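Local coordinates for protein mevalonate 3-kinase (Thermoplasma acidophilum, PDB 4RKS) that catalyses the ATP-dependent phosphorylation of mevalonate to mevalonate 3-phosphate, a step of the alternative mevalonate pathway of extreme acidophiles, at residues W173-G176 against F177-Y180; Y220-R223 against K224-D228; I41-P44 against V45-T48; D149-N152 against D153-V157. All coordinates share one frame; numbering follows the deposited sequence.

Contact 1: residues W173-G176 against F177-Y180; sequences WSDG and FHAY
D175 OD1 takes two backbone amides at the tip of a tight hairpin, one from F177 N and one from H178 N. The bond from H178 N to D175 OD1 is 2.9 Å long and almost straight (177°), reaching the oxygen nearly along its C-O axis. The bond from F177 N closes an Asx turn and meets D175 OD1 on its anti side, 29° out of the carboxylate plane. D175 CG sits between the backbone N and the carbonyl carbon (chi1 58°), which folds the carboxylate back over the turn. The F177 ring lies beside the turn backbone, F177 CD2 3.5 Å from D175 O. Just before the turn, S174 OG accepts from G176 N at 3.2 Å, an ST turn, and also bonds to P49 O. Beyond it the strands pair antiparallel: W173 and Y180 form the hydrogen-bonded pair, with Y180 N 2.9 Å from W173 O, and S174 and A179 form the non-hydrogen-bonded pair, S174 CB lying 3.8 Å from A179 CB. The hairpin joins strands 169-174 and 179-185 at the surface. On the face of W173 and Y180, W173 packs against helix 220-238, its indole meeting H232, while Y180 stacks on H148.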
ATOM      1  N   TRP A 173      -9.071   7.330   7.488  1.00 26.45           N
ATOM      2  CA  TRP A 173     -10.333   8.085   7.444  1.00 27.16           C
ATOM      3  C   TRP A 173     -10.172   9.283   6.529  1.00 23.49           C
ATOM      4  O   TRP A 173      -9.129   9.916   6.540  1.00 26.30           O
ATOM      5  CB  TRP A 173     -10.748   8.566   8.849  1.00 19.07           C
ATOM      6  CG  TRP A 173     -10.772   7.468   9.888  1.00 24.60           C
ATOM      7  CD1 TRP A 173      -9.789   7.169  10.793  1.00 25.31           C
ATOM      8  CD2 TRP A 173     -11.813   6.508  10.098  1.00 27.69           C
ATOM      9  NE1 TRP A 173     -10.165   6.101  11.565  1.00 28.86           N
ATOM     10  CE2 TRP A 173     -11.397   5.666  11.152  1.00 29.12           C
ATOM     11  CE3 TRP A 173     -13.053   6.275   9.494  1.00 23.79           C
ATOM     12  CZ2 TRP A 173     -12.182   4.615  11.622  1.00 28.10           C
ATOM     13  CZ3 TRP A 173     -13.833   5.233   9.960  1.00 28.99           C
ATOM     14  CH2 TRP A 173     -13.391   4.409  11.014  1.00 27.77           C
ATOM     15  N   SER A 174     -11.195   9.613   5.755  1.00 22.58           N
ATOM     16  CA  SER A 174     -11.093  10.747   4.836  1.00 25.01           C
ATOM     17  C   SER A 174     -12.459  11.225   4.372  1.00 25.28           C
ATOM     18  O   SER A 174     -13.349  10.419   4.076  1.00 28.34           O
ATOM     19  CB  SER A 174     -10.236  10.392   3.616  1.00 29.52           C
ATOM     20  OG  SER A 174     -10.125  11.504   2.736  1.00 27.80           O
ATOM     21  N   ASP A 175     -12.615  12.544   4.316  1.00 27.96           N
ATOM     22  CA  ASP A 175     -13.828  13.164   3.806  1.00 28.73           C
ATOM     23  C   ASP A 175     -13.541  13.878   2.488  1.00 35.79           C
ATOM     24  O   ASP A 175     -14.355  14.651   1.992  1.00 33.81           O
ATOM     25  CB  ASP A 175     -14.414  14.140   4.842  1.00 30.97           C
ATOM     26  CG  ASP A 175     -13.441  15.255   5.241  1.00 37.80           C
ATOM     27  OD1 ASP A 175     -12.371  15.419   4.606  1.00 34.67           O
ATOM     28  OD2 ASP A 175     -13.754  15.981   6.212  1.00 43.37           O
ATOM     29  N   GLY A 176     -12.365  13.626   1.933  1.00 30.65           N
ATOM     30  CA  GLY A 176     -11.966  14.265   0.693  1.00 33.18           C
ATOM     31  C   GLY A 176     -11.186  15.558   0.880  1.00 31.40           C
ATOM     32  O   GLY A 176     -10.635  16.094  -0.083  1.00 32.73           O
ATOM     33  N   PHE A 177     -11.143  16.060   2.112  1.00 24.69           N
ATOM     34  CA  PHE A 177     -10.424  17.298   2.414  1.00 27.61           C
ATOM     35  C   PHE A 177      -9.323  17.050   3.428  1.00 29.46           C
ATOM     36  O   PHE A 177      -8.214  17.555   3.291  1.00 31.52           O
ATOM     37  CB  PHE A 177     -11.377  18.366   2.959  1.00 32.11           C
ATOM     38  CG  PHE A 177     -12.561  18.631   2.080  1.00 35.51           C
ATOM     39  CD1 PHE A 177     -12.439  19.442   0.957  1.00 39.07           C
ATOM     40  CD2 PHE A 177     -13.798  18.075   2.375  1.00 37.02           C
ATOM     41  CE1 PHE A 177     -13.526  19.688   0.142  1.00 41.36           C
ATOM     42  CE2 PHE A 177     -14.896  18.316   1.562  1.00 42.57           C
ATOM     43  CZ  PHE A 177     -14.760  19.125   0.444  1.00 41.23           C
ATOM     44  N   HIS A 178      -9.657  16.282   4.458  1.00 27.94           N
ATOM     45  CA  HIS A 178      -8.723  15.912   5.502  1.00 29.77           C
ATOM     46  C   HIS A 178      -8.702  14.402   5.653  1.00 32.08           C
ATOM     47  O   HIS A 178      -9.752  13.765   5.681  1.00 28.02           O
ATOM     48  CB  HIS A 178      -9.100  16.587   6.820  1.00 31.16           C
ATOM     49  CG  HIS A 178      -9.118  18.084   6.732  1.00 40.12           C
ATOM     50  ND1 HIS A 178     -10.280  18.809   6.569  1.00 45.96           N
ATOM     51  CD2 HIS A 178      -8.110  18.990   6.748  1.00 42.91           C
ATOM     52  CE1 HIS A 178      -9.989  20.097   6.505  1.00 42.68           C
ATOM     53  NE2 HIS A 178      -8.679  20.234   6.610  1.00 43.39           N
ATOM     54  N   ALA A 179      -7.502  13.835   5.739  1.00 19.02           N
ATOM     55  CA  ALA A 179      -7.344  12.388   5.887  1.00 21.61           C
ATOM     56  C   ALA A 179      -6.426  12.074   7.062  1.00 24.89           C
ATOM     57  O   ALA A 179      -5.453  12.805   7.348  1.00 21.05           O
ATOM     58  CB  ALA A 179      -6.810  11.762   4.600  1.00 20.37           C
ATOM     59  N   TYR A 180      -6.735  10.980   7.749  1.00 18.60           N
ATOM     60  CA  TYR A 180      -5.988  10.610   8.938  1.00 18.16           C
ATOM     61  C   TYR A 180      -5.865   9.082   9.087  1.00 22.72           C
ATOM     62  O   TYR A 180      -6.866   8.369   9.111  1.00 21.85           O
ATOM     63  CB  TYR A 180      -6.657  11.234  10.176  1.00 29.65           C
ATOM     64  CG  TYR A 180      -5.896  10.996  11.461  1.00 28.99           C
ATOM     65  CD1 TYR A 180      -6.129   9.859  12.230  1.00 28.94           C
ATOM     66  CD2 TYR A 180      -4.928  11.899  11.895  1.00 26.15           C
ATOM     67  CE1 TYR A 180      -5.421   9.629  13.405  1.00 33.06           C
ATOM     68  CE2 TYR A 180      -4.217  11.681  13.071  1.00 25.51           C
ATOM     69  CZ  TYR A 180      -4.466  10.545  13.819  1.00 33.40           C
ATOM     70  OH  TYR A 180      -3.765  10.323  14.985  1.00 32.70           O
TER

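Contact 2: residues Y220-R223 against K224-D228; sequences YPAR and KKHAD
The phenol of Y220 and the chain of K224 meet because of their first torsions: Y220 CG lies opposite the backbone N (chi1 -172°), whereas K224 CG lies opposite its carbonyl carbon (chi1 -68°). One helical turn apart, the two side chains are thereby laid across each other at a slant. K224 presents its methylenes to one face of the ring in a CH-pi contact, K224 CD standing 3.7 Å from the Y220 ring centroid and 30° off its normal. K224 CD comes closest at the Y220 CE2 side, 3.3 Å away, and K224 CG covers the same face toward the rim. The phenol oxygen is bonded to G39 O, which fixes the far end of the ring. Replacing Y220 with an alanine is likely to leave the K224 chain without the face it packs on and G39 O without its hydroxyl partner. The imidazole of H226 lies over the carbonyl of A222, with H226 CG 3.1 Å from A222 O, and its ND1 is bonded to E256. That same A222 O accepts the helical bond from H226 N at 2.8 Å, and A227 N bonds R223 O at 2.8 Å. R223 turns one guanidinium face to the methyl of A227, A227 CB lying 4.4 Å from R223 CZ, while NH1 pairs with D253 and NH2 reaches L37 O. R223 and H226 thus tie this first part of helix 220-238 to helix 243-262, while Y220 packs on L50 and H51.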
ATOM      1  N   TYR A 220     -21.072   5.604  -7.243  1.00 29.87           N
ATOM      2  CA  TYR A 220     -19.912   6.095  -6.501  1.00 30.26           C
ATOM      3  C   TYR A 220     -20.269   6.764  -5.172  1.00 30.52           C
ATOM      4  O   TYR A 220     -19.591   6.506  -4.171  1.00 32.13           O
ATOM      5  CB  TYR A 220     -19.064   7.056  -7.339  1.00 29.51           C
ATOM      6  CG  TYR A 220     -17.764   7.423  -6.651  1.00 28.62           C
ATOM      7  CD1 TYR A 220     -16.848   6.440  -6.297  1.00 30.06           C
ATOM      8  CD2 TYR A 220     -17.456   8.743  -6.357  1.00 27.18           C
ATOM      9  CE1 TYR A 220     -15.659   6.762  -5.660  1.00 34.41           C
ATOM     10  CE2 TYR A 220     -16.271   9.074  -5.741  1.00 32.71           C
ATOM     11  CZ  TYR A 220     -15.379   8.079  -5.381  1.00 31.53           C
ATOM     12  OH  TYR A 220     -14.203   8.410  -4.759  1.00 22.60           O
ATOM     13  N   PRO A 221     -21.305   7.628  -5.146  1.00 34.01           N
ATOM     14  CA  PRO A 221     -21.645   8.195  -3.835  1.00 35.92           C
ATOM     15  C   PRO A 221     -21.943   7.166  -2.747  1.00 29.17           C
ATOM     16  O   PRO A 221     -21.517   7.371  -1.613  1.00 38.28           O
ATOM     17  CB  PRO A 221     -22.899   9.035  -4.122  1.00 38.12           C
ATOM     18  CG  PRO A 221     -22.998   9.158  -5.610  1.00 39.16           C
ATOM     19  CD  PRO A 221     -21.858   8.447  -6.243  1.00 38.97           C
ATOM     20  N   ALA A 222     -22.663   6.098  -3.075  1.00 31.57           N
ATOM     21  CA  ALA A 222     -22.969   5.057  -2.092  1.00 33.17           C
ATOM     22  C   ALA A 222     -21.726   4.249  -1.727  1.00 32.54           C
ATOM     23  O   ALA A 222     -21.597   3.773  -0.600  1.00 32.24           O
ATOM     24  CB  ALA A 222     -24.049   4.130  -2.614  1.00 32.31           C
ATOM     25  N   ARG A 223     -20.829   4.078  -2.692  1.00 32.64           N
ATOM     26  CA  ARG A 223     -19.583   3.343  -2.464  1.00 30.62           C
ATOM     27  C   ARG A 223     -18.761   4.030  -1.382  1.00 25.97           C
ATOM     28  O   ARG A 223     -18.226   3.374  -0.492  1.00 28.10           O
ATOM     29  CB  ARG A 223     -18.779   3.227  -3.763  1.00 32.86           C
ATOM     30  CG  ARG A 223     -17.334   2.748  -3.604  1.00 35.94           C
ATOM     31  CD  ARG A 223     -17.240   1.362  -2.979  1.00 33.35           C
ATOM     32  NE  ARG A 223     -15.869   1.054  -2.584  1.00 28.51           N
ATOM     33  CZ  ARG A 223     -15.527   0.132  -1.686  1.00 32.87           C
ATOM     34  NH1 ARG A 223     -16.462  -0.587  -1.080  1.00 30.27           N
ATOM     35  NH2 ARG A 223     -14.245  -0.065  -1.381  1.00 26.91           N
ATOM     36  N   LYS A 224     -18.681   5.354  -1.447  1.00 23.47           N
ATOM     37  CA  LYS A 224     -17.909   6.115  -0.469  1.00 27.99           C
ATOM     38  C   LYS A 224     -18.461   5.928   0.935  1.00 32.02           C
ATOM     39  O   LYS A 224     -17.701   5.828   1.894  1.00 33.79           O
ATOM     40  CB  LYS A 224     -17.890   7.609  -0.830  1.00 22.74           C
ATOM     41  CG  LYS A 224     -17.104   7.909  -2.092  1.00 30.55           C
ATOM     42  CD  LYS A 224     -17.551   9.198  -2.723  1.00 37.54           C
ATOM     43  CE  LYS A 224     -17.389  10.351  -1.783  1.00 36.31           C
ATOM     44  NZ  LYS A 224     -17.661  11.634  -2.482  1.00 28.57           N
ATOM     45  N   LYS A 225     -19.785   5.885   1.053  1.00 34.58           N
ATOM     46  CA  LYS A 225     -20.421   5.649   2.345  1.00 35.49           C
ATOM     47  C   LYS A 225     -20.232   4.201   2.814  1.00 33.01           C
ATOM     48  O   LYS A 225     -19.961   3.954   3.993  1.00 33.21           O
ATOM     49  CB  LYS A 225     -21.909   6.003   2.277  1.00 42.09           C
ATOM     50  CG  LYS A 225     -22.144   7.507   2.155  1.00 51.39           C
ATOM     51  CD  LYS A 225     -23.586   7.874   2.446  1.00 61.22           C
ATOM     52  CE  LYS A 225     -23.779   9.378   2.453  1.00 64.74           C
ATOM     53  NZ  LYS A 225     -25.086   9.746   3.061  1.00 69.64           N
ATOM     54  N   HIS A 226     -20.361   3.256   1.884  1.00 23.39           N
ATOM     55  CA  HIS A 226     -20.141   1.833   2.164  1.00 30.10           C
ATOM     56  C   HIS A 226     -18.709   1.587   2.623  1.00 35.05           C
ATOM     57  O   HIS A 226     -18.447   0.726   3.473  1.00 29.95           O
ATOM     58  CB  HIS A 226     -20.428   0.974   0.925  1.00 37.31           C
ATOM     59  CG  HIS A 226     -21.878   0.894   0.552  1.00 49.93           C
ATOM     60  ND1 HIS A 226     -22.302   0.560  -0.720  1.00 53.39           N
ATOM     61  CD2 HIS A 226     -23.002   1.097   1.280  1.00 54.84           C
ATOM     62  CE1 HIS A 226     -23.623   0.566  -0.757  1.00 51.39           C
ATOM     63  NE2 HIS A 226     -24.072   0.888   0.443  1.00 53.69           N
ATOM     64  N   ALA A 227     -17.779   2.335   2.036  1.00 34.85           N
ATOM     65  CA  ALA A 227     -16.376   2.208   2.391  1.00 29.63           C
ATOM     66  C   ALA A 227     -16.196   2.569   3.858  1.00 28.62           C
ATOM     67  O   ALA A 227     -15.566   1.823   4.603  1.00 23.39           O
ATOM     68  CB  ALA A 227     -15.511   3.088   1.509  1.00 27.76           C
ATOM     69  N   ASP A 228     -16.771   3.701   4.266  1.00 26.17           N
ATOM     70  CA  ASP A 228     -16.638   4.187   5.637  1.00 26.03           C
ATOM     71  C   ASP A 228     -17.274   3.195   6.605  1.00 25.70           C
ATOM     72  O   ASP A 228     -16.735   2.928   7.678  1.00 26.00           O
ATOM     73  CB  ASP A 228     -17.271   5.580   5.795  1.00 25.98           C
ATOM     74  CG  ASP A 228     -16.839   6.277   7.076  1.00 34.79           C
ATOM     75  OD1 ASP A 228     -15.693   6.788   7.131  1.00 31.80           O
ATOM     76  OD2 ASP A 228     -17.649   6.316   8.027  1.00 38.17           O
TER

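Contact 3: residues I41-P44 against V45-T48; sequences IANP and VTRT
N43, V45 and R47 carry this loop turn, with N43 at its start bonding to each of three successive amides. The amide oxygen of N43 accepts twice. V45 N lies 2.8 Å from N43 OD1 and stands above the carbonyl plane, 45° out of it, closing an Asx turn; T46 N, 3.2 Å from N43 OD1, comes in the plane on a lone pair. The N43 side chain points away from its own backbone N (chi1 175°), which carries the amide across to those two N-H groups. A third bond then runs from R47 N to the backbone oxygen N43 O at 2.9 Å. V45 packs its CB 3.3 Å from N43 OD1, so that apolar bulk borders the twice-bonded oxygen. R47, in a left-handed backbone conformation, passes its CG 3.6 Å from P44 O, and I41 CG1 rests 3.4 Å from R47 O. At the neck of the loop A42 N donates to T48 O at 2.7 Å, nearly straight, and the methyl of A42 faces T48 CB. The chemistry divides the work: amide bonds shape the turn, while the R47 guanidinium makes salt bridges through NH2 to D208 and to E159, a substrate-binding residue. The loop thereby delivers a positive charge beside the mevalonate site, where it is likely to help position that glutamate.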
ATOM      1  N   ILE A  41      -9.479  10.284  -5.980  1.00 27.99           N
ATOM      2  CA  ILE A  41      -8.523  11.203  -5.384  1.00 24.03           C
ATOM      3  C   ILE A  41      -9.050  12.645  -5.553  1.00 30.99           C
ATOM      4  O   ILE A  41      -9.532  13.014  -6.625  1.00 30.62           O
ATOM      5  CB  ILE A  41      -7.117  10.990  -6.036  1.00 39.68           C
ATOM      6  CG1 ILE A  41      -6.136  10.416  -5.024  1.00 40.75           C
ATOM      7  CG2 ILE A  41      -6.573  12.243  -6.673  1.00 44.81           C
ATOM      8  CD1 ILE A  41      -6.555   9.096  -4.479  1.00 38.27           C
ATOM      9  N   ALA A  42      -8.989  13.442  -4.489  1.00 29.17           N
ATOM     10  CA  ALA A  42      -9.608  14.779  -4.479  1.00 28.63           C
ATOM     11  C   ALA A  42      -8.958  15.748  -5.452  1.00 30.03           C
ATOM     12  O   ALA A  42      -9.614  16.637  -5.992  1.00 29.39           O
ATOM     13  CB  ALA A  42      -9.564  15.365  -3.088  1.00 32.83           C
ATOM     14  N   ASN A  43      -7.666  15.560  -5.670  1.00 32.73           N
ATOM     15  CA  ASN A  43      -6.869  16.491  -6.452  1.00 40.17           C
ATOM     16  C   ASN A  43      -5.571  15.824  -6.928  1.00 37.52           C
ATOM     17  O   ASN A  43      -4.943  15.093  -6.171  1.00 40.85           O
ATOM     18  CB  ASN A  43      -6.571  17.733  -5.613  1.00 46.62           C
ATOM     19  CG  ASN A  43      -5.648  18.680  -6.304  1.00 53.58           C
ATOM     20  OD1 ASN A  43      -4.428  18.548  -6.216  1.00 51.31           O
ATOM     21  ND2 ASN A  43      -6.218  19.643  -7.018  1.00 60.25           N
ATOM     22  N   PRO A  44      -5.176  16.061  -8.188  1.00 40.64           N
ATOM     23  CA  PRO A  44      -3.995  15.410  -8.786  1.00 41.79           C
ATOM     24  C   PRO A  44      -2.646  15.762  -8.142  1.00 41.63           C
ATOM     25  O   PRO A  44      -1.667  15.030  -8.327  1.00 40.71           O
ATOM     26  CB  PRO A  44      -4.021  15.907 -10.241  1.00 44.49           C
ATOM     27  CG  PRO A  44      -4.874  17.137 -10.221  1.00 47.98           C
ATOM     28  CD  PRO A  44      -5.909  16.876  -9.172  1.00 44.45           C
ATOM     29  N   VAL A  45      -2.585  16.865  -7.411  1.00 37.56           N
ATOM     30  CA  VAL A  45      -1.334  17.271  -6.785  1.00 41.90           C
ATOM     31  C   VAL A  45      -1.198  16.728  -5.357  1.00 39.46           C
ATOM     32  O   VAL A  45      -0.263  15.987  -5.063  1.00 44.38           O
ATOM     33  CB  VAL A  45      -1.193  18.796  -6.749  1.00 44.88           C
ATOM     34  CG1 VAL A  45       0.182  19.177  -6.217  1.00 47.39           C
ATOM     35  CG2 VAL A  45      -1.412  19.388  -8.151  1.00 43.46           C
ATOM     36  N   THR A  46      -2.133  17.097  -4.483  1.00 31.37           N
ATOM     37  CA  THR A  46      -2.113  16.683  -3.085  1.00 37.00           C
ATOM     38  C   THR A  46      -2.516  15.221  -2.904  1.00 27.03           C
ATOM     39  O   THR A  46      -2.116  14.568  -1.934  1.00 27.88           O
ATOM     40  CB  THR A  46      -3.053  17.551  -2.249  1.00 41.24           C
ATOM     41  OG1 THR A  46      -4.410  17.270  -2.617  1.00 48.57           O
ATOM     42  CG2 THR A  46      -2.762  19.007  -2.501  1.00 41.60           C
ATOM     43  N   ARG A  47      -3.340  14.741  -3.829  1.00 30.60           N
ATOM     44  CA  ARG A  47      -3.768  13.345  -3.914  1.00 30.32           C
ATOM     45  C   ARG A  47      -4.481  12.834  -2.667  1.00 28.47           C
ATOM     46  O   ARG A  47      -4.385  11.653  -2.342  1.00 28.23           O
ATOM     47  CB  ARG A  47      -2.573  12.445  -4.242  1.00 31.19           C
ATOM     48  CG  ARG A  47      -1.789  12.883  -5.479  1.00 33.69           C
ATOM     49  CD  ARG A  47      -1.081  11.699  -6.109  1.00 42.61           C
ATOM     50  NE  ARG A  47      -2.045  10.799  -6.737  1.00 52.14           N
ATOM     51  CZ  ARG A  47      -1.725   9.780  -7.529  1.00 53.99           C
ATOM     52  NH1 ARG A  47      -0.454   9.506  -7.795  1.00 63.05           N
ATOM     53  NH2 ARG A  47      -2.680   9.030  -8.055  1.00 46.02           N
ATOM     54  N   THR A  48      -5.225  13.709  -1.995  1.00 29.37           N
ATOM     55  CA  THR A  48      -6.071  13.289  -0.874  1.00 29.26           C
ATOM     56  C   THR A  48      -7.144  12.268  -1.304  1.00 26.89           C
ATOM     57  O   THR A  48      -7.858  12.496  -2.273  1.00 30.33           O
ATOM     58  CB  THR A  48      -6.756  14.508  -0.226  1.00 30.01           C
ATOM     59  OG1 THR A  48      -5.760  15.479   0.103  1.00 29.49           O
ATOM     60  CG2 THR A  48      -7.520  14.118   1.046  1.00 27.69           C
TER

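Contact 4: residues D149-N152 against D153-V157; sequences DVEN and DLRAV
Helical backbone geometry runs through 149-154 and on into 155-157, with L154 N donating to V150 O at 3.1 Å and a weak bond from R155 N to E151 O. R155 reaches back to two consecutive residues, E151 and N152. R155 CG stands beside the backbone N (chi1 -73°) and the chain runs extended to NE, which lays the guanidinium back along the helix. R155 NH2 makes a salt bridge of 2.6 Å with E151 OE2, which it meets from above the carboxylate, 56° out of that plane, while R155 NH1 bonds N152 OD1 at 2.8 Å, in the guanidinium plane and on a lone pair of the amide oxygen. A water bridges R155 NE and E151 OE2, and T181 also bonds OE2. A methionine in place of R155 would probably leave the E151 carboxylate without its charge mate and the N152 amide free to turn. On another side of the helix V150 CG1 packs 4.0 Å from L154 CG; D153 OD2 is bonded to Y100. E151 and R155 have the i to i+4 spacing of a helical salt bridge, here where helix 147-154 passes into residues that keep helical backbone angles, with the R155 side chain about 5 Å from that of the substrate-binding E159.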
ATOM      1  N   ASP A 149       1.236  14.453  10.285  1.00 24.94           N
ATOM      2  CA  ASP A 149       1.490  15.650   9.469  1.00 30.10           C
ATOM      3  C   ASP A 149       2.384  15.331   8.275  1.00 25.12           C
ATOM      4  O   ASP A 149       2.103  15.763   7.163  1.00 23.84           O
ATOM      5  CB  ASP A 149       2.157  16.770  10.285  1.00 30.52           C
ATOM      6  CG  ASP A 149       1.182  17.522  11.180  1.00 47.62           C
ATOM      7  OD1 ASP A 149      -0.029  17.534  10.879  1.00 55.48           O
ATOM      8  OD2 ASP A 149       1.637  18.120  12.179  1.00 48.99           O
ATOM      9  N   VAL A 150       3.476  14.611   8.517  1.00 17.91           N
ATOM     10  CA  VAL A 150       4.393  14.236   7.424  1.00 22.00           C
ATOM     11  C   VAL A 150       3.626  13.432   6.364  1.00 22.80           C
ATOM     12  O   VAL A 150       3.786  13.652   5.151  1.00 18.35           O
ATOM     13  CB  VAL A 150       5.617  13.414   7.933  1.00 24.66           C
ATOM     14  CG1 VAL A 150       6.429  12.834   6.759  1.00 21.57           C
ATOM     15  CG2 VAL A 150       6.505  14.251   8.805  1.00 17.84           C
ATOM     16  N   GLU A 151       2.756  12.540   6.832  1.00 21.48           N
ATOM     17  CA  GLU A 151       1.926  11.731   5.947  1.00 21.01           C
ATOM     18  C   GLU A 151       1.149  12.565   4.928  1.00 26.73           C
ATOM     19  O   GLU A 151       1.039  12.171   3.773  1.00 26.19           O
ATOM     20  CB  GLU A 151       0.926  10.897   6.742  1.00 19.63           C
ATOM     21  CG  GLU A 151       0.124   9.949   5.848  1.00 20.43           C
ATOM     22  CD  GLU A 151      -0.950   9.186   6.609  1.00 25.78           C
ATOM     23  OE1 GLU A 151      -0.723   8.857   7.790  1.00 25.18           O
ATOM     24  OE2 GLU A 151      -2.027   8.929   6.033  1.00 27.13           O
ATOM     25  N   ASN A 152       0.601  13.699   5.359  1.00 21.09           N
ATOM     26  CA  ASN A 152      -0.158  14.573   4.450  1.00 24.35           C
ATOM     27  C   ASN A 152       0.681  14.973   3.240  1.00 25.01           C
ATOM     28  O   ASN A 152       0.192  14.959   2.111  1.00 25.99           O
ATOM     29  CB  ASN A 152      -0.654  15.828   5.185  1.00 26.28           C
ATOM     30  CG  ASN A 152      -1.796  15.535   6.149  1.00 27.70           C
ATOM     31  OD1 ASN A 152      -2.648  14.692   5.882  1.00 32.18           O
ATOM     32  ND2 ASN A 152      -1.822  16.243   7.277  1.00 28.17           N
ATOM     33  N   ASP A 153       1.954  15.294   3.484  1.00 25.96           N
ATOM     34  CA  ASP A 153       2.899  15.634   2.423  1.00 24.99           C
ATOM     35  C   ASP A 153       3.298  14.429   1.560  1.00 27.22           C
ATOM     36  O   ASP A 153       3.559  14.580   0.362  1.00 26.17           O
ATOM     37  CB  ASP A 153       4.163  16.275   3.013  1.00 20.17           C
ATOM     38  CG  ASP A 153       3.863  17.561   3.798  1.00 31.12           C
ATOM     39  OD1 ASP A 153       3.106  18.412   3.287  1.00 30.28           O
ATOM     40  OD2 ASP A 153       4.375  17.709   4.932  1.00 32.90           O
ATOM     41  N   LEU A 154       3.334  13.236   2.155  1.00 23.57           N
ATOM     42  CA  LEU A 154       3.769  12.052   1.422  1.00 23.47           C
ATOM     43  C   LEU A 154       2.758  11.582   0.376  1.00 24.95           C
ATOM     44  O   LEU A 154       3.113  10.824  -0.521  1.00 26.71           O
ATOM     45  CB  LEU A 154       4.054  10.888   2.373  1.00 19.47           C
ATOM     46  CG  LEU A 154       5.124  11.083   3.446  1.00 28.13           C
ATOM     47  CD1 LEU A 154       5.227   9.811   4.289  1.00 18.83           C
ATOM     48  CD2 LEU A 154       6.475  11.478   2.852  1.00 26.91           C
ATOM     49  N   ARG A 155       1.503  12.000   0.496  1.00 24.34           N
ATOM     50  CA  ARG A 155       0.472  11.464  -0.398  1.00 30.72           C
ATOM     51  C   ARG A 155       0.653  11.934  -1.835  1.00 31.78           C
ATOM     52  O   ARG A 155       0.172  11.284  -2.770  1.00 31.88           O
ATOM     53  CB  ARG A 155      -0.932  11.817   0.116  1.00 26.60           C
ATOM     54  CG  ARG A 155      -1.313  11.005   1.342  1.00 23.84           C
ATOM     55  CD  ARG A 155      -2.803  11.080   1.701  1.00 27.70           C
ATOM     56  NE  ARG A 155      -2.986  10.675   3.091  1.00 28.04           N
ATOM     57  CZ  ARG A 155      -3.066  11.544   4.086  1.00 27.06           C
ATOM     58  NH1 ARG A 155      -3.033  12.840   3.818  1.00 31.83           N
ATOM     59  NH2 ARG A 155      -3.199  11.130   5.333  1.00 26.85           N
ATOM     60  N   ALA A 156       1.379  13.038  -2.010  1.00 29.95           N
ATOM     61  CA  ALA A 156       1.688  13.551  -3.334  1.00 35.24           C
ATOM     62  C   ALA A 156       2.562  12.557  -4.077  1.00 35.62           C
ATOM     63  O   ALA A 156       2.549  12.491  -5.299  1.00 32.44           O
ATOM     64  CB  ALA A 156       2.382  14.913  -3.240  1.00 35.78           C
ATOM     65  N   VAL A 157       3.326  11.783  -3.318  1.00 32.22           N
ATOM     66  CA  VAL A 157       4.149  10.746  -3.882  1.00 31.00           C
ATOM     67  C   VAL A 157       3.305   9.487  -4.113  1.00 38.21           C
ATOM     68  O   VAL A 157       3.385   8.868  -5.168  1.00 38.83           O
ATOM     69  CB  VAL A 157       5.345  10.452  -2.963  1.00 29.88           C
ATOM     70  CG1 VAL A 157       6.185   9.313  -3.521  1.00 27.49           C
ATOM     71  CG2 VAL A 157       6.181  11.724  -2.803  1.00 31.51           C
TER
HETATM   72  O   HOH W   1      -2.166   7.704   3.056  1.00 31.84           O

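Contacts 1 and 3 are surface turns, each shaped by a side-chain oxygen taking two backbone amides, and they touch through G176 and the methyls of A42 and T48. Contacts 2 and 4 are partly buried helical turns whose buried arginines each make a salt bridge: R223 reaches outward to another helix, R155 back to the preceding turn. Contact 4 joins contact 3 where R155 and A156 pack on V45, T46 and R47, and meets contact 1 through A179 O. Contact 2, in the C-terminal domain, meets the other three only through D228 against W173, and its nearest atoms to contact 3 are about 5 Å away.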